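PDB 1YR2: prolyl oligopeptidase from Novosphingobium capsulatum, which probably hydrolyses oligopeptides on the carboxyl side of proline and, less readily, alanine residues, as a serine endopeptidase of the S9A family. Local coordinates for residues Ser133-Arg138 with Val150-Asn155; Leu165-Ala170 with Ser212-Leu217; Leu176-Val181 with Val191-Val196; Leu202-Lys207 with His248-Pro253. One frame throughout, in Å; residues are numbered along the deposited sequence.

Contact 1: Ser133-Arg138 with Val150-Asn155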
# COMPACT_ATOMS: atom_id res chain seq x y z
N SER A 133 10.80 -13.99 7.77
CA SER A 133 11.56 -14.58 6.68
C SER A 133 12.94 -15.03 7.15
O SER A 133 13.52 -14.43 8.05
CB SER A 133 11.74 -13.57 5.58
OG SER A 133 10.57 -13.40 4.87
N GLN A 134 13.46 -16.08 6.52
CA GLN A 134 14.85 -16.45 6.65
C GLN A 134 15.67 -15.62 5.67
O GLN A 134 15.12 -15.10 4.74
CB GLN A 134 15.03 -17.90 6.25
CG GLN A 134 14.22 -18.90 7.10
CD GLN A 134 14.29 -20.35 6.59
OE1 GLN A 134 14.34 -20.56 5.39
NE2 GLN A 134 14.27 -21.33 7.50
N LEU A 135 16.98 -15.54 5.93
CA LEU A 135 17.96 -15.01 4.98
C LEU A 135 18.70 -16.22 4.42
O LEU A 135 19.36 -16.97 5.16
CB LEU A 135 18.95 -14.07 5.66
CG LEU A 135 19.93 -13.41 4.66
CD1 LEU A 135 19.21 -12.69 3.60
CD2 LEU A 135 20.90 -12.52 5.45
N LEU A 136 18.55 -16.37 3.12
CA LEU A 136 19.24 -17.38 2.33
C LEU A 136 20.38 -16.82 1.51
O LEU A 136 20.44 -15.62 1.14
CB LEU A 136 18.27 -18.05 1.35
CG LEU A 136 17.00 -18.63 1.95
CD1 LEU A 136 16.37 -19.51 0.95
CD2 LEU A 136 17.29 -19.36 3.23
N VAL A 137 21.31 -17.72 1.23
CA VAL A 137 22.46 -17.38 0.42
C VAL A 137 22.78 -18.55 -0.49
O VAL A 137 22.58 -19.72 -0.15
CB VAL A 137 23.70 -17.08 1.31
CG1 VAL A 137 24.11 -18.32 2.12
CG2 VAL A 137 24.85 -16.56 0.48
N ARG A 138 23.27 -18.27 -1.66
CA ARG A 138 23.76 -19.35 -2.52
C ARG A 138 24.81 -18.82 -3.49
O ARG A 138 24.97 -17.61 -3.58
CB ARG A 138 22.59 -20.00 -3.25
CG ARG A 138 22.00 -19.14 -4.39
CD ARG A 138 20.76 -19.82 -5.08
NE ARG A 138 20.25 -18.92 -6.12
CZ ARG A 138 19.00 -18.84 -6.48
NH1 ARG A 138 18.10 -19.65 -5.96
NH2 ARG A 138 18.65 -17.99 -7.41
N VAL A 150 20.30 -21.64 4.42
CA VAL A 150 19.86 -20.73 5.46
C VAL A 150 21.06 -20.12 6.16
O VAL A 150 21.84 -20.79 6.82
CB VAL A 150 18.97 -21.43 6.47
CG1 VAL A 150 18.60 -20.49 7.62
CG2 VAL A 150 17.73 -22.01 5.74
N LEU A 151 21.19 -18.82 6.00
CA LEU A 151 22.22 -18.03 6.62
C LEU A 151 21.76 -17.46 7.95
O LEU A 151 22.50 -17.55 8.91
CB LEU A 151 22.66 -16.91 5.66
CG LEU A 151 23.86 -16.09 6.13
CD1 LEU A 151 25.12 -16.96 6.43
CD2 LEU A 151 24.19 -15.03 5.08
N LEU A 152 20.57 -16.85 8.01
CA LEU A 152 19.91 -16.55 9.28
C LEU A 152 18.49 -17.09 9.32
O LEU A 152 17.77 -17.01 8.33
CB LEU A 152 19.86 -15.04 9.52
CG LEU A 152 21.15 -14.22 9.43
CD1 LEU A 152 20.81 -12.74 9.38
CD2 LEU A 152 22.01 -14.57 10.62
N ASP A 153 18.10 -17.67 10.45
CA ASP A 153 16.72 -18.03 10.68
C ASP A 153 16.20 -17.41 11.98
O ASP A 153 16.30 -18.00 13.05
CB ASP A 153 16.52 -19.52 10.72
CG ASP A 153 15.04 -19.89 10.68
OD1 ASP A 153 14.19 -19.00 10.95
OD2 ASP A 153 14.63 -21.01 10.34
N PRO A 154 15.63 -16.23 11.87
CA PRO A 154 15.21 -15.48 13.07
C PRO A 154 14.13 -16.19 13.89
O PRO A 154 14.05 -15.95 15.10
CB PRO A 154 14.71 -14.17 12.50
CG PRO A 154 15.23 -14.11 11.13
CD PRO A 154 15.37 -15.49 10.64
N ASN A 155 13.38 -17.10 13.27
CA ASN A 155 12.37 -17.88 13.96
C ASN A 155 12.98 -18.82 15.02
O ASN A 155 12.29 -19.19 15.95
CB ASN A 155 11.52 -18.70 12.95
CG ASN A 155 10.93 -17.85 11.86
OD1 ASN A 155 10.05 -17.04 12.11
ND2 ASN A 155 11.46 -18.00 10.64

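Contact 2: Leu165-Ala170 with Ser212-Leu217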
# COMPACT_ATOMS: atom_id res chain seq x y z
N LEU A 165 14.81 -10.00 13.32
CA LEU A 165 15.78 -9.45 12.36
C LEU A 165 15.18 -8.25 11.73
O LEU A 165 14.07 -8.30 11.16
CB LEU A 165 16.10 -10.45 11.29
CG LEU A 165 16.93 -10.06 10.10
CD1 LEU A 165 18.33 -9.67 10.49
CD2 LEU A 165 16.96 -11.23 9.14
N ASP A 166 15.89 -7.14 11.86
CA ASP A 166 15.47 -5.85 11.34
C ASP A 166 16.10 -5.67 9.95
O ASP A 166 15.41 -5.76 8.89
CB ASP A 166 15.87 -4.72 12.33
CG ASP A 166 15.52 -3.33 11.79
OD1 ASP A 166 14.96 -3.21 10.66
OD2 ASP A 166 15.81 -2.26 12.40
N ALA A 167 17.42 -5.52 9.92
CA ALA A 167 18.11 -5.20 8.66
C ALA A 167 19.32 -6.07 8.46
O ALA A 167 19.84 -6.63 9.43
CB ALA A 167 18.53 -3.72 8.65
N TRP A 168 19.81 -6.19 7.21
CA TRP A 168 21.02 -6.96 6.93
C TRP A 168 21.75 -6.31 5.75
O TRP A 168 21.11 -5.67 4.97
CB TRP A 168 20.75 -8.43 6.65
CG TRP A 168 19.79 -8.72 5.56
CD1 TRP A 168 18.46 -8.87 5.69
CD2 TRP A 168 20.07 -8.88 4.16
NE1 TRP A 168 17.89 -9.12 4.47
CE2 TRP A 168 18.85 -9.12 3.51
CE3 TRP A 168 21.22 -8.88 3.41
CZ2 TRP A 168 18.74 -9.35 2.14
CZ3 TRP A 168 21.13 -9.11 2.02
CH2 TRP A 168 19.89 -9.34 1.41
N ALA A 169 23.05 -6.52 5.68
CA ALA A 169 23.89 -6.00 4.62
C ALA A 169 25.07 -6.91 4.48
O ALA A 169 25.82 -7.15 5.44
CB ALA A 169 24.32 -4.60 4.92
N ALA A 170 25.25 -7.43 3.28
CA ALA A 170 26.45 -8.18 2.97
C ALA A 170 27.60 -7.20 2.67
O ALA A 170 27.40 -6.12 2.07
CB ALA A 170 26.21 -9.07 1.81
N SER A 212 19.32 3.51 12.52
CA SER A 212 20.56 3.43 11.76
C SER A 212 20.44 2.68 10.45
O SER A 212 19.61 1.78 10.32
CB SER A 212 21.52 2.66 12.63
OG SER A 212 22.83 2.61 12.12
N GLY A 213 21.29 3.01 9.51
CA GLY A 213 21.65 2.13 8.42
C GLY A 213 22.70 1.12 8.79
O GLY A 213 23.16 1.04 9.94
N LEU A 214 23.08 0.32 7.80
CA LEU A 214 24.21 -0.56 7.92
C LEU A 214 24.90 -0.31 6.60
O LEU A 214 24.29 -0.49 5.54
CB LEU A 214 23.77 -2.02 7.97
CG LEU A 214 22.92 -2.45 9.15
CD1 LEU A 214 22.49 -3.88 8.94
CD2 LEU A 214 23.66 -2.27 10.45
N ALA A 215 26.12 0.16 6.64
CA ALA A 215 26.82 0.44 5.38
C ALA A 215 28.25 0.02 5.49
O ALA A 215 29.01 0.56 6.29
CB ALA A 215 26.76 1.91 5.04
N TRP A 216 28.66 -0.91 4.62
CA TRP A 216 30.02 -1.40 4.67
C TRP A 216 30.96 -0.39 4.00
O TRP A 216 30.64 0.20 2.97
CB TRP A 216 30.12 -2.74 3.93
CG TRP A 216 29.58 -3.90 4.72
CD1 TRP A 216 28.29 -4.36 4.73
CD2 TRP A 216 30.29 -4.72 5.64
NE1 TRP A 216 28.17 -5.45 5.56
CE2 TRP A 216 29.39 -5.68 6.15
CE3 TRP A 216 31.62 -4.78 6.05
CZ2 TRP A 216 29.75 -6.64 7.08
CZ3 TRP A 216 32.00 -5.72 6.95
CH2 TRP A 216 31.07 -6.67 7.45
N LEU A 217 32.12 -0.20 4.63
CA LEU A 217 33.22 0.54 4.09
C LEU A 217 34.23 -0.52 3.69
O LEU A 217 34.99 -1.00 4.51
CB LEU A 217 33.75 1.49 5.12
CG LEU A 217 34.76 2.51 4.66
CD1 LEU A 217 34.09 3.71 4.07
CD2 LEU A 217 35.69 2.88 5.82

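Contact 3: Leu176-Val181 with Val191-Val196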
# COMPACT_ATOMS: atom_id res chain seq x y z
N LEU A 176 31.29 -11.45 4.46
CA LEU A 176 30.72 -11.22 5.80
C LEU A 176 29.36 -10.58 5.68
O LEU A 176 29.05 -9.94 4.66
CB LEU A 176 31.60 -10.25 6.60
CG LEU A 176 32.99 -10.74 6.89
CD1 LEU A 176 33.80 -9.55 7.44
CD2 LEU A 176 32.97 -11.92 7.90
N LEU A 177 28.51 -10.82 6.67
CA LEU A 177 27.19 -10.23 6.69
C LEU A 177 26.94 -9.62 8.06
O LEU A 177 27.19 -10.22 9.10
CB LEU A 177 26.15 -11.28 6.33
CG LEU A 177 24.74 -10.72 6.25
CD1 LEU A 177 24.26 -10.78 4.87
CD2 LEU A 177 23.86 -11.44 7.21
N ALA A 178 26.45 -8.40 8.02
CA ALA A 178 26.11 -7.65 9.20
C ALA A 178 24.62 -7.65 9.28
O ALA A 178 23.93 -7.54 8.25
CB ALA A 178 26.63 -6.21 9.11
N TYR A 179 24.09 -7.76 10.51
CA TYR A 179 22.68 -7.67 10.68
C TYR A 179 22.27 -7.03 11.99
O TYR A 179 23.01 -7.08 12.94
CB TYR A 179 22.02 -9.05 10.49
CG TYR A 179 22.44 -10.06 11.46
CD1 TYR A 179 23.66 -10.72 11.33
CD2 TYR A 179 21.60 -10.43 12.49
CE1 TYR A 179 24.04 -11.70 12.25
CE2 TYR A 179 21.99 -11.37 13.40
CZ TYR A 179 23.19 -12.01 13.26
OH TYR A 179 23.57 -12.98 14.16
N SER A 180 21.09 -6.42 11.97
CA SER A 180 20.52 -5.69 13.09
C SER A 180 19.41 -6.50 13.76
O SER A 180 18.47 -6.95 13.06
CB SER A 180 19.90 -4.44 12.52
OG SER A 180 19.65 -3.59 13.54
N VAL A 181 19.44 -6.58 15.07
CA VAL A 181 18.50 -7.39 15.85
C VAL A 181 17.74 -6.51 16.83
O VAL A 181 18.33 -5.69 17.51
CB VAL A 181 19.26 -8.44 16.70
CG1 VAL A 181 18.30 -9.29 17.46
CG2 VAL A 181 20.15 -9.35 15.82
N VAL A 191 23.89 -4.77 16.57
CA VAL A 191 24.39 -5.22 15.28
C VAL A 191 25.35 -6.36 15.47
O VAL A 191 26.22 -6.28 16.28
CB VAL A 191 25.05 -4.10 14.52
CG1 VAL A 191 25.63 -4.61 13.21
CG2 VAL A 191 24.02 -2.96 14.24
N LYS A 192 25.14 -7.46 14.76
CA LYS A 192 25.94 -8.69 14.89
C LYS A 192 26.45 -9.02 13.48
O LYS A 192 26.04 -8.43 12.48
CB LYS A 192 25.05 -9.82 15.38
CG LYS A 192 24.58 -9.65 16.80
CD LYS A 192 23.77 -10.82 17.28
CE LYS A 192 23.07 -10.44 18.57
NZ LYS A 192 22.44 -11.59 19.25
N PHE A 193 27.33 -9.99 13.41
CA PHE A 193 27.97 -10.35 12.15
C PHE A 193 28.04 -11.89 12.06
O PHE A 193 28.26 -12.60 13.05
CB PHE A 193 29.38 -9.74 12.09
CG PHE A 193 29.44 -8.23 12.20
CD1 PHE A 193 29.43 -7.60 13.43
CD2 PHE A 193 29.54 -7.44 11.04
CE1 PHE A 193 29.46 -6.22 13.52
CE2 PHE A 193 29.63 -6.08 11.11
CZ PHE A 193 29.59 -5.44 12.33
N VAL A 194 27.93 -12.39 10.84
CA VAL A 194 28.14 -13.80 10.55
C VAL A 194 29.12 -13.92 9.36
O VAL A 194 29.18 -13.04 8.48
CB VAL A 194 26.78 -14.47 10.28
CG1 VAL A 194 26.11 -13.91 9.05
CG2 VAL A 194 26.88 -15.92 10.15
N GLY A 195 29.96 -14.95 9.40
CA GLY A 195 30.79 -15.32 8.27
C GLY A 195 29.93 -16.09 7.30
O GLY A 195 29.18 -17.00 7.65
N VAL A 196 30.00 -15.73 6.05
CA VAL A 196 29.07 -16.26 5.10
C VAL A 196 29.40 -17.70 4.70
O VAL A 196 28.48 -18.52 4.56
CB VAL A 196 28.99 -15.35 3.87
CG1 VAL A 196 28.16 -15.97 2.80
CG2 VAL A 196 28.39 -13.97 4.25

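Contact 4: Leu202-Lys207 with His248-Pro253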
# COMPACT_ATOMS: atom_id res chain seq x y z
N LEU A 202 30.47 -14.06 14.17
CA LEU A 202 31.68 -13.47 14.67
C LEU A 202 31.38 -12.92 16.06
O LEU A 202 30.20 -12.81 16.50
CB LEU A 202 32.23 -12.32 13.81
CG LEU A 202 32.32 -12.33 12.27
CD1 LEU A 202 33.52 -11.48 11.82
CD2 LEU A 202 32.40 -13.70 11.74
N ALA A 203 32.43 -12.48 16.70
CA ALA A 203 32.35 -12.10 18.10
C ALA A 203 31.71 -10.72 18.20
O ALA A 203 31.03 -10.43 19.19
CB ALA A 203 33.76 -12.07 18.73
N ASP A 204 31.95 -9.89 17.18
CA ASP A 204 31.64 -8.43 17.23
C ASP A 204 30.18 -8.21 17.43
O ASP A 204 29.33 -8.87 16.77
CB ASP A 204 32.00 -7.70 15.92
CG ASP A 204 33.43 -7.93 15.47
OD1 ASP A 204 33.88 -9.12 15.34
OD2 ASP A 204 34.17 -6.95 15.19
N GLU A 205 29.87 -7.31 18.36
CA GLU A 205 28.52 -6.85 18.55
C GLU A 205 28.58 -5.38 18.83
O GLU A 205 29.45 -4.89 19.60
CB GLU A 205 27.79 -7.56 19.68
CG GLU A 205 27.67 -9.08 19.58
CD GLU A 205 26.67 -9.62 20.59
OE1 GLU A 205 26.32 -8.88 21.54
OE2 GLU A 205 26.23 -10.76 20.43
N LEU A 206 27.64 -4.65 18.24
CA LEU A 206 27.57 -3.22 18.41
C LEU A 206 26.29 -2.94 19.17
O LEU A 206 25.19 -3.39 18.76
CB LEU A 206 27.55 -2.48 17.05
CG LEU A 206 28.75 -2.76 16.12
CD1 LEU A 206 28.53 -2.05 14.83
CD2 LEU A 206 30.07 -2.31 16.68
N LYS A 207 26.43 -2.21 20.29
CA LYS A 207 25.31 -1.83 21.14
C LYS A 207 25.01 -0.34 20.96
O LYS A 207 25.81 0.43 20.41
CB LYS A 207 25.61 -2.17 22.63
CG LYS A 207 25.77 -3.66 22.94
CD LYS A 207 24.50 -4.41 22.58
CE LYS A 207 24.43 -5.84 23.15
NZ LYS A 207 23.02 -6.34 22.99
N HIS A 248 32.98 1.03 12.71
CA HIS A 248 33.47 -0.13 13.42
C HIS A 248 34.42 -0.94 12.54
O HIS A 248 34.05 -1.36 11.43
CB HIS A 248 32.33 -1.05 13.86
CG HIS A 248 32.81 -2.29 14.53
ND1 HIS A 248 33.50 -2.26 15.72
CD2 HIS A 248 32.74 -3.60 14.17
CE1 HIS A 248 33.81 -3.50 16.08
NE2 HIS A 248 33.38 -4.33 15.15
N ARG A 249 35.60 -1.24 13.08
CA ARG A 249 36.54 -2.15 12.39
C ARG A 249 36.43 -3.58 12.88
O ARG A 249 36.43 -3.85 14.06
CB ARG A 249 37.97 -1.61 12.50
CG ARG A 249 38.15 -0.34 11.62
CD ARG A 249 39.58 0.20 11.64
NE ARG A 249 39.74 1.39 10.81
CZ ARG A 249 39.63 2.63 11.25
NH1 ARG A 249 39.33 2.89 12.53
NH2 ARG A 249 39.81 3.62 10.41
N LEU A 250 36.27 -4.50 11.96
CA LEU A 250 35.87 -5.84 12.34
C LEU A 250 37.04 -6.47 13.08
O LEU A 250 38.17 -6.22 12.71
CB LEU A 250 35.46 -6.65 11.10
CG LEU A 250 34.01 -6.68 10.64
CD1 LEU A 250 33.15 -7.33 11.71
CD2 LEU A 250 33.47 -5.28 10.27
N GLY A 251 36.77 -7.24 14.13
CA GLY A 251 37.80 -7.83 14.98
C GLY A 251 38.31 -6.97 16.12
O GLY A 251 39.30 -7.29 16.78
N THR A 252 37.68 -5.83 16.34
CA THR A 252 38.02 -4.99 17.46
C THR A 252 36.77 -4.78 18.30
O THR A 252 35.66 -5.02 17.83
CB THR A 252 38.58 -3.62 17.02
OG1 THR A 252 37.58 -2.91 16.28
CG2 THR A 252 39.71 -3.79 16.00
N PRO A 253 36.94 -4.36 19.54
CA PRO A 253 35.79 -4.03 20.37
C PRO A 253 35.16 -2.72 19.89
O PRO A 253 35.81 -1.87 19.25
CB PRO A 253 36.38 -3.89 21.78
CG PRO A 253 37.82 -3.75 21.60
CD PRO A 253 38.20 -4.21 20.26

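Contact 1: Ser133-Arg138 with Val150-Asn155
Strands 134-139 and 149-152 form the outer beta hairpin of a four-stranded antiparallel propeller blade, and a classic beta bulge interrupts their pairing. The backbone bonds define it. Leu135 N donates to Leu152 O, while Leu135 O accepts twice, from Leu152 N at 3.1 Å and from Leu151 N at 2.7 Å. The Leu151 N-H meets the oxygen almost head-on, in line with its C=O bond, and that of Leu152 arrives on a lone pair, so two successive residues face Leu135 and the register slips by one before Leu136 pairs with Val150.

Apolar contacts follow the same register. Leu135 and Leu152 run alongside each other with their tips on the same side, CD2 of Leu135 being 3.9 Å from CD1 of Leu152, and this buried face packs against Leu177 of the next blade. On the face bearing Leu136 and Val150, Leu136 CD2 crosses obliquely to reach Val150 CG2 at 3.7 Å.

Side-chain polar bonds lie at the open end of the hairpin, away from its connecting turn. Asp153 CG stands anti to the backbone N (chi1 -169°), and its OD1 takes both N and ND2 of Asn155, the former making an Asx turn. The other oxygen serves the extended Gln134: NE2 meets Asp153 OD2 at 2.9 Å, within its own amide plane but from above the carboxylate, the two planes standing 86° apart.

Contact 2: Leu165-Ala170 with Ser212-Leu217
Two successive blades of the propeller meet where strand 163-170, the first strand of one, runs past residues 212-217, which include the short first strand (215-216) of the next. No backbone pairing spans this junction; even the nearest CA atoms, those of Ala169 and Leu214, are 6.4 Å apart. Side chains therefore carry the contact.

Trp216 makes the one hydrogen bond between the segments. With CG anti to its carbonyl carbon (chi1 -77°), the indole reaches across to the backbone of Ala169, where NE1 donates to Ala169 O at 2.9 Å with an N-H...O angle of 163°. The oxygen lies at the ring edge, close to the indole plane, yet the donor stands well above the plane of the carbonyl, off its lone-pair directions. Beside it, Trp216 CD1 comes within 3.3 Å of Ala170 O.

Such side-chain packing between adjacent sheets is how the blades of a beta-propeller fit together, and here the small methyls of Ala167 and Ala169 allow a close approach. Leu214, its CG anti to the carbonyl carbon, sets CB 4.0 Å from Ala169 CB and extends CD1 to Ala167 CB at the same distance. Ala169 CB is shared, for it also touches the CD1-NE1 edge of Trp216. Leu176 and Ala178 of strand 176-183 also touch the Trp216 side chain, while Trp168, directed away from the junction, packs on Phe122 of the preceding blade.

Contact 3: Leu176-Val181 with Val191-Val196
Four backbone hydrogen bonds tie strands 176-183 and 188-195 into a regular antiparallel hairpin, the central pair of strands in a four-stranded propeller blade. Leu177 and Val194 exchange two bonds, N to O and O to N, each 2.9 Å long. Tyr179 and Lys192 do the same, and Lys192 N reaches Tyr179 O at 2.8 Å with an N-H...O angle of 169°. CA-H...O contacts fill the intervening non-hydrogen-bonded pairs, the shortest from Phe193 CA to Leu177 O at 3.2 Å.

The packing differs between the faces. On that of Leu177 and Tyr179, Tyr179 CG occupies the crowded position between backbone N and carbonyl carbon (chi1 63°), which swings the ring across the neighbouring strand. Lys192 CB sits over one face of this ring in a CH-pi contact, 3.9 Å from the centroid and offset toward the rim. The extended lysine chain continues past Tyr179 OH to Val181 CG2. An alanine in place of Tyr179 would probably uncover the Lys192 methylenes and weaken the packing against Leu152 and Leu165. Further along, Leu177 and Val194 lie side by side, and Leu177 also touches Trp168 of the adjoining strand.

The opposite face carries Ala178 and Phe193, whose ring also meets Leu250 of the next blade; Phe193 CE2 approaches Ala178 CB to 3.6 Å.

Contact 4: Leu202-Lys207 with His248-Pro253
One carboxylate oxygen, Asp204 OD2, accepts both hydrogen bonds that join residues 202-207 to 248-253. His248 NE2 donates to it at 2.7 Å, nearly straight at 164° and within the imidazole plane, using the anti lone pair. Gly251 N donates at 2.8 Å to the syn lone pair of the same oxygen. The carboxylate stands 79° from the ring plane and is placed by a first torsion that sets CG anti to the carbonyl carbon.

Both nitrogens of His248 are engaged, since ND1 bonds to Asp257. Held between two acidic side chains, the imidazole is likely to favour its protonated, cationic form. Gly251 belongs to a type II turn from Arg249 to Thr252, and its positive phi of 86° suits glycine. The turn is closed at Arg249 O, which accepts from Thr252 N at 3.3 Å and from Thr252 OG1 at 2.7 Å. An alanine in place of Asp204 removes the acceptor shared by His248 NE2 and Gly251 N, and would probably loosen the turn's attachment to strand 204-210.

Apolar groups flank the polar core. Leu206 CD2 lies over one face of His248, 3.6 Å from the ring centroid in a CH-pi contact, and Leu250 CD1 approaches Asp204 OD2 and Leu202 CD1. The contact joins the outermost strand of one propeller blade, 204-210, to the end of strand 244-249 in the next, with Phe193 of strand 188-195 packed against Leu202, Asp204 and Leu250.

All four contacts lie in the beta-propeller, on three successive blades. Contacts 1 and 3 are hairpins within single blades, largely buried and held by backbone bonds, bulged in the first and regular in the second. Contacts 2 and 4 both join the blade of contact 3 to the following one; they are only partly buried and rely on side chains, an indole N-H in contact 2 and a carboxylate in contact 4. Contact 3 touches all the others: Leu177 CD2 meets Leu135 CD2 of contact 1 at 3.6 Å, strand 176-183 pairs with 163-170, and 188-195 with 204-210. Contacts 1 and 4 remain about 9 Å apart at their nearest atoms.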